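Local coordinates for protein putative prephenate dehydratase (Streptococcus mutans, PDB 4LUB) that probably catalyses the conversion of prephenate to 3-phenylpyruvate, carbon dioxide and water in L-phenylalanine biosynthesis, at residues Leu68-Lys73 and Glu236-Ile241; Glu58-Glu63 and Leu222-Ser227; Glu63-Leu68 and Arg174-Gly179. One frame throughout, in Å; residues are numbered along the deposited sequence.

Contact 1: Leu68-Lys73 and Glu236-Ile241; sequences LFHQAK and EYFFII
Phe-69, near the end of helix 62-70, lays its ring flat on that of Phe-238, from strand 237-244 of the ACT region. The planes are only 9° from parallel and the ring centroids lie 4.0 Å apart, a face-to-face stack. With CG anti to the backbone N (chi1 177°), Phe-69 reaches out from the helix along the strand residue's ring. Its CB already sits over the far end of that ring, 3.7 Å from Phe-238 CZ. CG comes next, 3.8 Å from Phe-238 CE1. The ring then divides: CD1 faces its namesake on Phe-238, while CD2 lies 3.7 Å from Phe-238 CD2, over the middle of the ring. CE2 continues above CD2 and CG of Phe-238, and at the tip CZ of Phe-69 stands 4.0 Å from Phe-238 CB. The two side chains therefore run past each other in opposite directions, and each CB makes a CH-pi contact with the face of the other ring.

His-70 completes an aromatic cluster. The edge of Phe-238 is turned toward the imidazole face in an offset edge-to-face pairing, the planes at 85°, and His-70 NE2 is 3.9 Å from Phe-238 CE2. Thr-199 of strand 189-199 touches both phenylalanines, whereas Tyr-237 and Phe-239, on the other side of the strand, pack on the second subunit. The helix end itself is held by Lys-266, whose NZ is hydrogen-bonded to the carbonyl oxygens of Leu-68, Phe-69 and Ala-72.

The junction is apolar and aromatic, without polar bonds between the segments, so dispersion between the overlapped rings probably dominates. At this point helix and ACT strand are joined by the fit of their aromatic surfaces.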
loop_
_atom_site.group_PDB
_atom_site.type_symbol
_atom_site.label_atom_id
_atom_site.label_comp_id
_atom_site.label_asym_id
_atom_site.label_seq_id
_atom_site.Cartn_x
_atom_site.Cartn_y
_atom_site.Cartn_z
ATOM N N LEU B 68 11.501 3.073 -9.309
ATOM C CA LEU B 68 11.579 4.532 -9.239
ATOM C C LEU B 68 12.161 5.086 -7.940
ATOM O O LEU B 68 12.890 6.076 -7.968
ATOM C CB LEU B 68 10.198 5.153 -9.478
ATOM C CG LEU B 68 9.918 5.776 -10.857
ATOM C CD1 LEU B 68 10.650 5.127 -12.017
ATOM C CD2 LEU B 68 8.414 5.921 -11.110
ATOM N N PHE B 69 11.840 4.475 -6.807
ATOM C CA PHE B 69 12.431 4.924 -5.552
ATOM C C PHE B 69 13.886 4.504 -5.383
ATOM O O PHE B 69 14.746 5.354 -5.188
ATOM C CB PHE B 69 11.627 4.429 -4.349
ATOM C CG PHE B 69 12.241 4.800 -3.021
ATOM C CD1 PHE B 69 12.113 6.081 -2.522
ATOM C CD2 PHE B 69 12.917 3.860 -2.262
ATOM C CE1 PHE B 69 12.669 6.433 -1.302
ATOM C CE2 PHE B 69 13.469 4.199 -1.034
ATOM C CZ PHE B 69 13.348 5.486 -0.559
ATOM N N HIS B 70 14.152 3.200 -5.455
ATOM C CA HIS B 70 15.475 2.651 -5.139
ATOM C C HIS B 70 16.559 2.984 -6.153
ATOM O O HIS B 70 17.699 3.259 -5.787
ATOM C CB HIS B 70 15.393 1.126 -5.008
ATOM C CG HIS B 70 14.576 0.654 -3.844
ATOM N ND1 HIS B 70 14.943 0.885 -2.535
ATOM C CD2 HIS B 70 13.410 -0.034 -3.792
ATOM C CE1 HIS B 70 14.042 0.356 -1.726
ATOM N NE2 HIS B 70 13.099 -0.205 -2.463
ATOM N N GLN B 71 16.209 2.952 -7.430
ATOM C CA GLN B 71 17.230 2.898 -8.467
ATOM C C GLN B 71 17.225 4.085 -9.414
ATOM O O GLN B 71 18.286 4.592 -9.769
ATOM C CB GLN B 71 17.101 1.596 -9.256
ATOM C CG GLN B 71 17.798 0.442 -8.575
ATOM C CD GLN B 71 19.287 0.689 -8.430
ATOM O OE1 GLN B 71 19.922 1.258 -9.321
ATOM N NE2 GLN B 71 19.846 0.292 -7.294
ATOM N N ALA B 72 16.046 4.516 -9.847
ATOM C CA ALA B 72 15.998 5.533 -10.887
ATOM C C ALA B 72 16.163 6.964 -10.373
ATOM O O ALA B 72 15.778 7.295 -9.252
ATOM C CB ALA B 72 14.690 5.407 -11.651
ATOM N N LYS B 73 16.702 7.805 -11.248
ATOM C CA LYS B 73 16.840 9.239 -11.041
ATOM C C LYS B 73 16.110 9.860 -12.231
ATOM O O LYS B 73 16.696 10.451 -13.138
ATOM C CB LYS B 73 18.325 9.642 -10.929
ATOM C CG LYS B 73 18.710 11.095 -11.253
ATOM C CD LYS B 73 17.994 12.123 -10.398
ATOM C CE LYS B 73 18.297 13.524 -10.908
ATOM N NZ LYS B 73 17.280 13.988 -11.894
ATOM N N GLU B 236 10.081 -1.541 8.477
ATOM C CA GLU B 236 10.610 -0.335 7.838
ATOM C C GLU B 236 10.127 -0.182 6.403
ATOM O O GLU B 236 10.188 -1.117 5.598
ATOM C CB GLU B 236 12.140 -0.323 7.892
ATOM C CG GLU B 236 12.682 -0.340 9.314
ATOM C CD GLU B 236 14.178 -0.155 9.366
ATOM O OE1 GLU B 236 14.820 -0.252 8.304
ATOM O OE2 GLU B 236 14.713 0.096 10.467
ATOM N N TYR B 237 9.635 1.005 6.095
ATOM C CA TYR B 237 8.993 1.252 4.824
ATOM C C TYR B 237 9.353 2.611 4.271
ATOM O O TYR B 237 9.838 3.476 4.987
ATOM C CB TYR B 237 7.476 1.204 4.999
ATOM C CG TYR B 237 6.954 0.006 5.756
ATOM C CD1 TYR B 237 6.674 -1.180 5.102
ATOM C CD2 TYR B 237 6.724 0.069 7.123
ATOM C CE1 TYR B 237 6.185 -2.273 5.783
ATOM C CE2 TYR B 237 6.235 -1.021 7.816
ATOM C CZ TYR B 237 5.966 -2.191 7.140
ATOM O OH TYR B 237 5.480 -3.279 7.818
ATOM N N PHE B 238 9.089 2.796 2.989
ATOM C CA PHE B 238 9.003 4.122 2.424
ATOM C C PHE B 238 7.567 4.318 1.973
ATOM O O PHE B 238 6.868 3.360 1.666
ATOM C CB PHE B 238 10.028 4.367 1.312
ATOM C CG PHE B 238 9.720 3.688 0.010
ATOM C CD1 PHE B 238 8.986 4.334 -0.964
ATOM C CD2 PHE B 238 10.201 2.420 -0.255
ATOM C CE1 PHE B 238 8.719 3.722 -2.169
ATOM C CE2 PHE B 238 9.938 1.801 -1.461
ATOM C CZ PHE B 238 9.194 2.454 -2.420
ATOM N N PHE B 239 7.122 5.559 1.972
ATOM C CA PHE B 239 5.734 5.866 1.666
ATOM C C PHE B 239 5.570 6.646 0.376
ATOM O O PHE B 239 6.210 7.672 0.176
ATOM C CB PHE B 239 5.109 6.629 2.844
ATOM C CG PHE B 239 5.177 5.872 4.136
ATOM C CD1 PHE B 239 4.188 4.963 4.466
ATOM C CD2 PHE B 239 6.248 6.029 4.995
ATOM C CE1 PHE B 239 4.253 4.243 5.648
ATOM C CE2 PHE B 239 6.317 5.313 6.177
ATOM C CZ PHE B 239 5.321 4.420 6.501
ATOM N N ILE B 240 4.698 6.146 -0.493
ATOM C CA ILE B 240 4.288 6.880 -1.682
ATOM C C ILE B 240 3.089 7.739 -1.353
ATOM O O ILE B 240 2.029 7.236 -0.997
ATOM C CB ILE B 240 3.910 5.955 -2.841
ATOM C CG1 ILE B 240 5.006 4.923 -3.057
ATOM C CG2 ILE B 240 3.675 6.768 -4.109
ATOM C CD1 ILE B 240 6.337 5.575 -3.346
ATOM N N ILE B 241 3.286 9.042 -1.447
ATOM C CA ILE B 241 2.226 10.006 -1.223
ATOM C C ILE B 241 1.983 10.938 -2.415
ATOM O O ILE B 241 2.922 11.492 -2.985
ATOM C CB ILE B 241 2.530 10.803 0.071
ATOM C CG1 ILE B 241 2.462 9.872 1.269
ATOM C CG2 ILE B 241 1.452 11.832 0.328
ATOM C CD1 ILE B 241 2.985 10.452 2.541
#

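Contact 2: Glu58-Glu63 and Leu222-Ser227; sequences EGSVHE and LTKIES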
loop_
_atom_site.group_PDB
_atom_site.type_symbol
_atom_site.label_atom_id
_atom_site.label_comp_id
_atom_site.label_asym_id
_atom_site.label_seq_id
_atom_site.Cartn_x
_atom_site.Cartn_y
_atom_site.Cartn_z
ATOM N N GLU B 58 -6.644 -3.352 -8.499
ATOM C CA GLU B 58 -5.447 -3.967 -7.919
ATOM C C GLU B 58 -4.605 -3.019 -7.063
ATOM O O GLU B 58 -3.920 -3.453 -6.135
ATOM C CB GLU B 58 -4.569 -4.544 -9.026
ATOM C CG GLU B 58 -5.088 -5.836 -9.629
ATOM C CD GLU B 58 -4.447 -6.112 -10.970
ATOM O OE1 GLU B 58 -4.383 -5.171 -11.792
ATOM O OE2 GLU B 58 -3.987 -7.251 -11.193
ATOM N N GLY B 59 -4.641 -1.728 -7.374
ATOM C CA GLY B 59 -3.836 -0.760 -6.647
ATOM C C GLY B 59 -2.529 -0.394 -7.331
ATOM O O GLY B 59 -2.377 -0.568 -8.535
ATOM N N SER B 60 -1.574 0.098 -6.549
ATOM C CA SER B 60 -0.271 0.509 -7.066
ATOM C C SER B 60 0.573 -0.635 -7.610
ATOM O O SER B 60 0.619 -1.720 -7.035
ATOM C CB SER B 60 0.508 1.246 -5.982
ATOM O OG SER B 60 0.093 2.602 -5.909
ATOM N N VAL B 61 1.235 -0.380 -8.732
ATOM C CA VAL B 61 2.122 -1.359 -9.344
ATOM C C VAL B 61 3.460 -1.359 -8.606
ATOM O O VAL B 61 4.255 -0.428 -8.740
ATOM C CB VAL B 61 2.338 -1.072 -10.839
ATOM C CG1 VAL B 61 3.192 -2.168 -11.482
ATOM C CG2 VAL B 61 0.990 -0.951 -11.551
ATOM N N HIS B 62 3.691 -2.401 -7.813
ATOM C CA HIS B 62 4.893 -2.504 -6.986
ATOM C C HIS B 62 6.183 -2.286 -7.773
ATOM O O HIS B 62 7.042 -1.499 -7.358
ATOM C CB HIS B 62 4.945 -3.864 -6.291
ATOM C CG HIS B 62 3.805 -4.102 -5.352
ATOM N ND1 HIS B 62 3.541 -5.339 -4.811
ATOM C CD2 HIS B 62 2.860 -3.264 -4.863
ATOM C CE1 HIS B 62 2.477 -5.257 -4.030
ATOM N NE2 HIS B 62 2.047 -4.010 -4.044
ATOM N N GLU B 63 6.328 -3.014 -8.879
ATOM C CA GLU B 63 7.514 -2.909 -9.732
ATOM C C GLU B 63 7.872 -1.469 -10.097
ATOM O O GLU B 63 9.042 -1.088 -10.061
ATOM C CB GLU B 63 7.348 -3.733 -11.021
ATOM C CG GLU B 63 8.699 -4.026 -11.682
ATOM C CD GLU B 63 8.587 -4.754 -13.008
ATOM O OE1 GLU B 63 7.485 -5.253 -13.337
ATOM O OE2 GLU B 63 9.611 -4.835 -13.728
ATOM N N LEU B 222 -4.067 15.394 0.553
ATOM C CA LEU B 222 -3.498 14.087 0.258
ATOM C C LEU B 222 -4.512 13.303 -0.562
ATOM O O LEU B 222 -5.679 13.196 -0.180
ATOM C CB LEU B 222 -3.165 13.358 1.568
ATOM C CG LEU B 222 -2.379 12.038 1.708
ATOM C CD1 LEU B 222 -3.176 10.840 1.248
ATOM C CD2 LEU B 222 -1.040 12.079 1.011
ATOM N N THR B 223 -4.077 12.774 -1.702
ATOM C CA THR B 223 -4.990 12.056 -2.586
ATOM C C THR B 223 -4.638 10.578 -2.691
ATOM O O THR B 223 -5.413 9.787 -3.224
ATOM C CB THR B 223 -5.009 12.674 -4.001
ATOM O OG1 THR B 223 -3.741 12.469 -4.638
ATOM C CG2 THR B 223 -5.308 14.169 -3.930
ATOM N N LYS B 224 -3.467 10.217 -2.180
ATOM C CA LYS B 224 -3.039 8.824 -2.145
ATOM C C LYS B 224 -1.891 8.600 -1.176
ATOM O O LYS B 224 -0.997 9.438 -1.066
ATOM C CB LYS B 224 -2.618 8.376 -3.549
ATOM C CG LYS B 224 -2.136 6.942 -3.638
ATOM C CD LYS B 224 -1.464 6.702 -4.975
ATOM C CE LYS B 224 -0.442 5.573 -4.900
ATOM N NZ LYS B 224 -0.044 5.117 -6.269
ATOM N N ILE B 225 -1.912 7.463 -0.498
ATOM C CA ILE B 225 -0.779 7.020 0.294
ATOM C C ILE B 225 -0.627 5.512 0.211
ATOM O O ILE B 225 -1.586 4.766 0.388
ATOM C CB ILE B 225 -0.877 7.435 1.768
ATOM C CG1 ILE B 225 0.336 6.900 2.534
ATOM C CG2 ILE B 225 -2.173 6.936 2.382
ATOM C CD1 ILE B 225 0.705 7.709 3.753
ATOM N N GLU B 226 0.586 5.075 -0.070
ATOM C CA GLU B 226 0.876 3.663 -0.174
ATOM C C GLU B 226 2.240 3.405 0.428
ATOM O O GLU B 226 3.179 4.147 0.176
ATOM C CB GLU B 226 0.849 3.228 -1.636
ATOM C CG GLU B 226 1.086 1.743 -1.850
ATOM C CD GLU B 226 -0.175 1.004 -2.235
ATOM O OE1 GLU B 226 -0.760 1.333 -3.280
ATOM O OE2 GLU B 226 -0.581 0.094 -1.494
ATOM N N SER B 227 2.348 2.358 1.227
ATOM C CA SER B 227 3.636 1.989 1.780
ATOM C C SER B 227 4.262 0.845 0.994
ATOM O O SER B 227 3.568 0.017 0.410
ATOM C CB SER B 227 3.542 1.674 3.277
ATOM O OG SER B 227 3.007 0.392 3.519
#
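The flat carboxylate of Glu-226 meets Ser-60 through OE1: CB of Ser-60 lies clearly off the carboxylate plane, 3.0 Å from that oxygen, and OG stands closer to the plane at a similar distance. Glu-226 lies on strand 222-229 of the beta-alpha-beta-beta-alpha-beta ACT fold, which here meets the short strand 59-60, just ahead of the helix N-cap residue Val-61. Beside it, the imidazole of His-62 stays apart from the carboxylate, with NE2 5.5 Å from Glu-226 OE2, and meets His-62 of the second subunit at a steep angle.

Ser-60 is the buried centre. Its OG accepts a hydrogen bond from Lys-224 NZ, delivered by an extended side chain whose CG is anti to the backbone N (chi1 179°); the modelled 2.5 Å between Ser-60 OG and Lys-224 NZ is unusually short and its exact value doubtful. Besides the serine, Lys-224 NZ has an anionic partner, Glu-54, in a salt bridge, which probably favours its charged form in this buried setting. The backbone N of Ser-227 is hydrogen-bonded to Glu-226 OE2 of the second subunit. Glu-226 starts like the lysine but bends at chi2 (107°), which leaves its CD 3.8 Å from Ser-60 CB.

Contact 3: Glu63-Leu68 and Arg174-Gly179; sequences ETFDYL and RFWVLG
Phe-65 and Trp-176 form the close-fitting part of a helix-on-sheet contact inside the prephenate dehydratase region, an alpha/beta unit of the periplasmic-binding-protein clan. Helix 63-68 runs over strand 174-179 with an angle of 30° between their directions, and the axes of these short segments approach to 11.9 Å. That spacing is filled by large side chains from both partners.

Phe-65 turns an edge toward the face of the indole in an offset edge-to-face pair, the planes at 76° and the ring centroids 5.5 Å apart. Its CE1 does most of the touching, 3.7 Å from Trp-176 CH2 and almost as near to CZ3, while CZ follows at 4.0 Å from CH2. The start of the phenylalanine side chain does not aim at the strand; with CG anti to the carbonyl carbon (chi1 -73°), the ring swings round so that its far end reaches the tryptophan. The indole is held from its other end by a hydrogen bond from NE1 to Glu-79, and it also meets Tyr-271 of strand 264-274.

Fit is looser around Leu-68, which touches by methyl groups alone. The helix side remote from the strand is more open: Glu-63, Asp-66 and Tyr-67 are partly exposed there, Asp-66 in a salt bridge with Arg-228 and Tyr-67 hydrogen-bonded to Glu-42 of helix 34-42. Leu-68 itself is buried, with Ile-38 of that helix and Ile-74 packed on it. Its two branches part company at the strand: CD2 comes to the indole edge, 4.1 Å from Trp-176 CE3, whereas CD1 turns to the next inward-facing residue, 4.2 Å from Leu-178 CD2.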
loop_
_atom_site.group_PDB
_atom_site.type_symbol
_atom_site.label_atom_id
_atom_site.label_comp_id
_atom_site.label_asym_id
_atom_site.label_seq_id
_atom_site.Cartn_x
_atom_site.Cartn_y
_atom_site.Cartn_z
ATOM N N GLU B 63 6.328 -3.014 -8.879
ATOM C CA GLU B 63 7.514 -2.909 -9.732
ATOM C C GLU B 63 7.872 -1.469 -10.097
ATOM O O GLU B 63 9.042 -1.088 -10.061
ATOM C CB GLU B 63 7.348 -3.733 -11.021
ATOM C CG GLU B 63 8.699 -4.026 -11.682
ATOM C CD GLU B 63 8.587 -4.754 -13.008
ATOM O OE1 GLU B 63 7.485 -5.253 -13.337
ATOM O OE2 GLU B 63 9.611 -4.835 -13.728
ATOM N N THR B 64 6.869 -0.686 -10.475
ATOM C CA THR B 64 7.096 0.697 -10.887
ATOM C C THR B 64 7.672 1.542 -9.758
ATOM O O THR B 64 8.721 2.169 -9.908
ATOM C CB THR B 64 5.795 1.363 -11.386
ATOM O OG1 THR B 64 5.302 0.653 -12.526
ATOM C CG2 THR B 64 6.065 2.795 -11.805
ATOM N N PHE B 65 6.999 1.532 -8.614
ATOM C CA PHE B 65 7.413 2.344 -7.478
ATOM C C PHE B 65 8.709 1.889 -6.800
ATOM O O PHE B 65 9.496 2.732 -6.368
ATOM C CB PHE B 65 6.265 2.425 -6.476
ATOM C CG PHE B 65 5.152 3.295 -6.951
ATOM C CD1 PHE B 65 5.304 4.670 -6.978
ATOM C CD2 PHE B 65 3.984 2.738 -7.451
ATOM C CE1 PHE B 65 4.298 5.483 -7.444
ATOM C CE2 PHE B 65 2.968 3.547 -7.929
ATOM C CZ PHE B 65 3.124 4.924 -7.921
ATOM N N ASP B 66 8.928 0.581 -6.668
ATOM C CA ASP B 66 10.206 0.098 -6.134
ATOM C C ASP B 66 11.391 0.536 -6.996
ATOM O O ASP B 66 12.401 1.009 -6.477
ATOM C CB ASP B 66 10.216 -1.432 -5.965
ATOM C CG ASP B 66 9.113 -1.932 -5.038
ATOM O OD1 ASP B 66 8.676 -1.159 -4.158
ATOM O OD2 ASP B 66 8.707 -3.106 -5.167
ATOM N N TYR B 67 11.293 0.340 -8.304
ATOM C CA TYR B 67 12.356 0.786 -9.200
ATOM C C TYR B 67 12.577 2.306 -9.164
ATOM O O TYR B 67 13.713 2.764 -9.063
ATOM C CB TYR B 67 12.102 0.337 -10.635
ATOM C CG TYR B 67 13.385 0.394 -11.428
ATOM C CD1 TYR B 67 14.286 -0.660 -11.393
ATOM C CD2 TYR B 67 13.715 1.517 -12.173
ATOM C CE1 TYR B 67 15.481 -0.607 -12.096
ATOM C CE2 TYR B 67 14.902 1.580 -12.879
ATOM C CZ TYR B 67 15.778 0.519 -12.837
ATOM O OH TYR B 67 16.957 0.582 -13.538
ATOM N N LEU B 68 11.501 3.073 -9.309
ATOM C CA LEU B 68 11.579 4.532 -9.239
ATOM C C LEU B 68 12.161 5.086 -7.940
ATOM O O LEU B 68 12.890 6.076 -7.968
ATOM C CB LEU B 68 10.198 5.153 -9.478
ATOM C CG LEU B 68 9.918 5.776 -10.857
ATOM C CD1 LEU B 68 10.650 5.127 -12.017
ATOM C CD2 LEU B 68 8.414 5.921 -11.110
ATOM N N ARG B 174 -3.799 4.392 -13.965
ATOM C CA ARG B 174 -2.985 5.584 -14.089
ATOM C C ARG B 174 -1.681 5.162 -14.753
ATOM O O ARG B 174 -1.072 4.179 -14.344
ATOM C CB ARG B 174 -2.714 6.194 -12.705
ATOM C CG ARG B 174 -3.969 6.638 -11.974
ATOM C CD ARG B 174 -3.708 6.996 -10.512
ATOM N NE ARG B 174 -2.949 8.239 -10.393
ATOM C CZ ARG B 174 -2.122 8.523 -9.392
ATOM N NH1 ARG B 174 -1.981 7.671 -8.386
ATOM N NH2 ARG B 174 -1.476 9.682 -9.374
ATOM N N PHE B 175 -1.261 5.913 -15.768
ATOM C CA PHE B 175 0.013 5.678 -16.443
ATOM C C PHE B 175 0.842 6.940 -16.285
ATOM O O PHE B 175 0.317 8.048 -16.349
ATOM C CB PHE B 175 -0.154 5.348 -17.943
ATOM C CG PHE B 175 -0.922 4.084 -18.223
ATOM C CD1 PHE B 175 -2.301 4.043 -18.106
ATOM C CD2 PHE B 175 -0.254 2.931 -18.603
ATOM C CE1 PHE B 175 -2.997 2.872 -18.366
ATOM C CE2 PHE B 175 -0.939 1.758 -18.856
ATOM C CZ PHE B 175 -2.314 1.725 -18.734
ATOM N N TRP B 176 2.128 6.762 -16.024
ATOM C CA TRP B 176 3.050 7.878 -15.994
ATOM C C TRP B 176 3.958 7.955 -17.210
ATOM O O TRP B 176 4.461 6.943 -17.697
ATOM C CB TRP B 176 3.897 7.818 -14.722
ATOM C CG TRP B 176 3.181 8.332 -13.523
ATOM C CD1 TRP B 176 1.945 8.919 -13.490
ATOM C CD2 TRP B 176 3.650 8.295 -12.175
ATOM N NE1 TRP B 176 1.622 9.257 -12.194
ATOM C CE2 TRP B 176 2.658 8.895 -11.371
ATOM C CE3 TRP B 176 4.822 7.824 -11.569
ATOM C CZ2 TRP B 176 2.792 9.021 -9.993
ATOM C CZ3 TRP B 176 4.959 7.955 -10.201
ATOM C CH2 TRP B 176 3.946 8.551 -9.424
ATOM N N VAL B 177 4.152 9.178 -17.690
ATOM C CA VAL B 177 5.214 9.469 -18.624
ATOM C C VAL B 177 6.422 9.890 -17.806
ATOM O O VAL B 177 6.377 10.870 -17.064
ATOM C CB VAL B 177 4.826 10.577 -19.628
ATOM C CG1 VAL B 177 5.964 10.838 -20.593
ATOM C CG2 VAL B 177 3.550 10.206 -20.375
ATOM N N LEU B 178 7.477 9.093 -17.896
ATOM C CA LEU B 178 8.725 9.371 -17.201
ATOM C C LEU B 178 9.732 10.036 -18.116
ATOM O O LEU B 178 9.919 9.617 -19.253
ATOM C CB LEU B 178 9.325 8.084 -16.617
ATOM C CG LEU B 178 8.708 7.280 -15.467
ATOM C CD1 LEU B 178 7.369 7.811 -14.990
ATOM C CD2 LEU B 178 8.691 5.771 -15.730
ATOM N N GLY B 179 10.402 11.054 -17.595
ATOM C CA GLY B 179 11.457 11.710 -18.332
ATOM C C GLY B 179 12.035 12.883 -17.576
ATOM O O GLY B 179 11.998 12.931 -16.345
#

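In the fold
Three successive pieces of one region, 58-63, 63-68 and 68-73, supply the first halves of contacts 2, 3 and 1; their partners come in the order 174-179 (contact 3), 222-227 (contact 2) and 236-241 (contact 1). Each pair of contact centres is about 11 Å apart. All three lie on or at the start of helix 62-70, contact 2 through Ser-60 just before it. Phe-65 links them, touching Ile-240, Lys-224 and Ser-60. The helix, part of the dehydratase region, packs on strand 172-179 on one hand and on the adjacent antiparallel ACT strands 237-244 and 222-229 on the other, beside the interface with the second subunit.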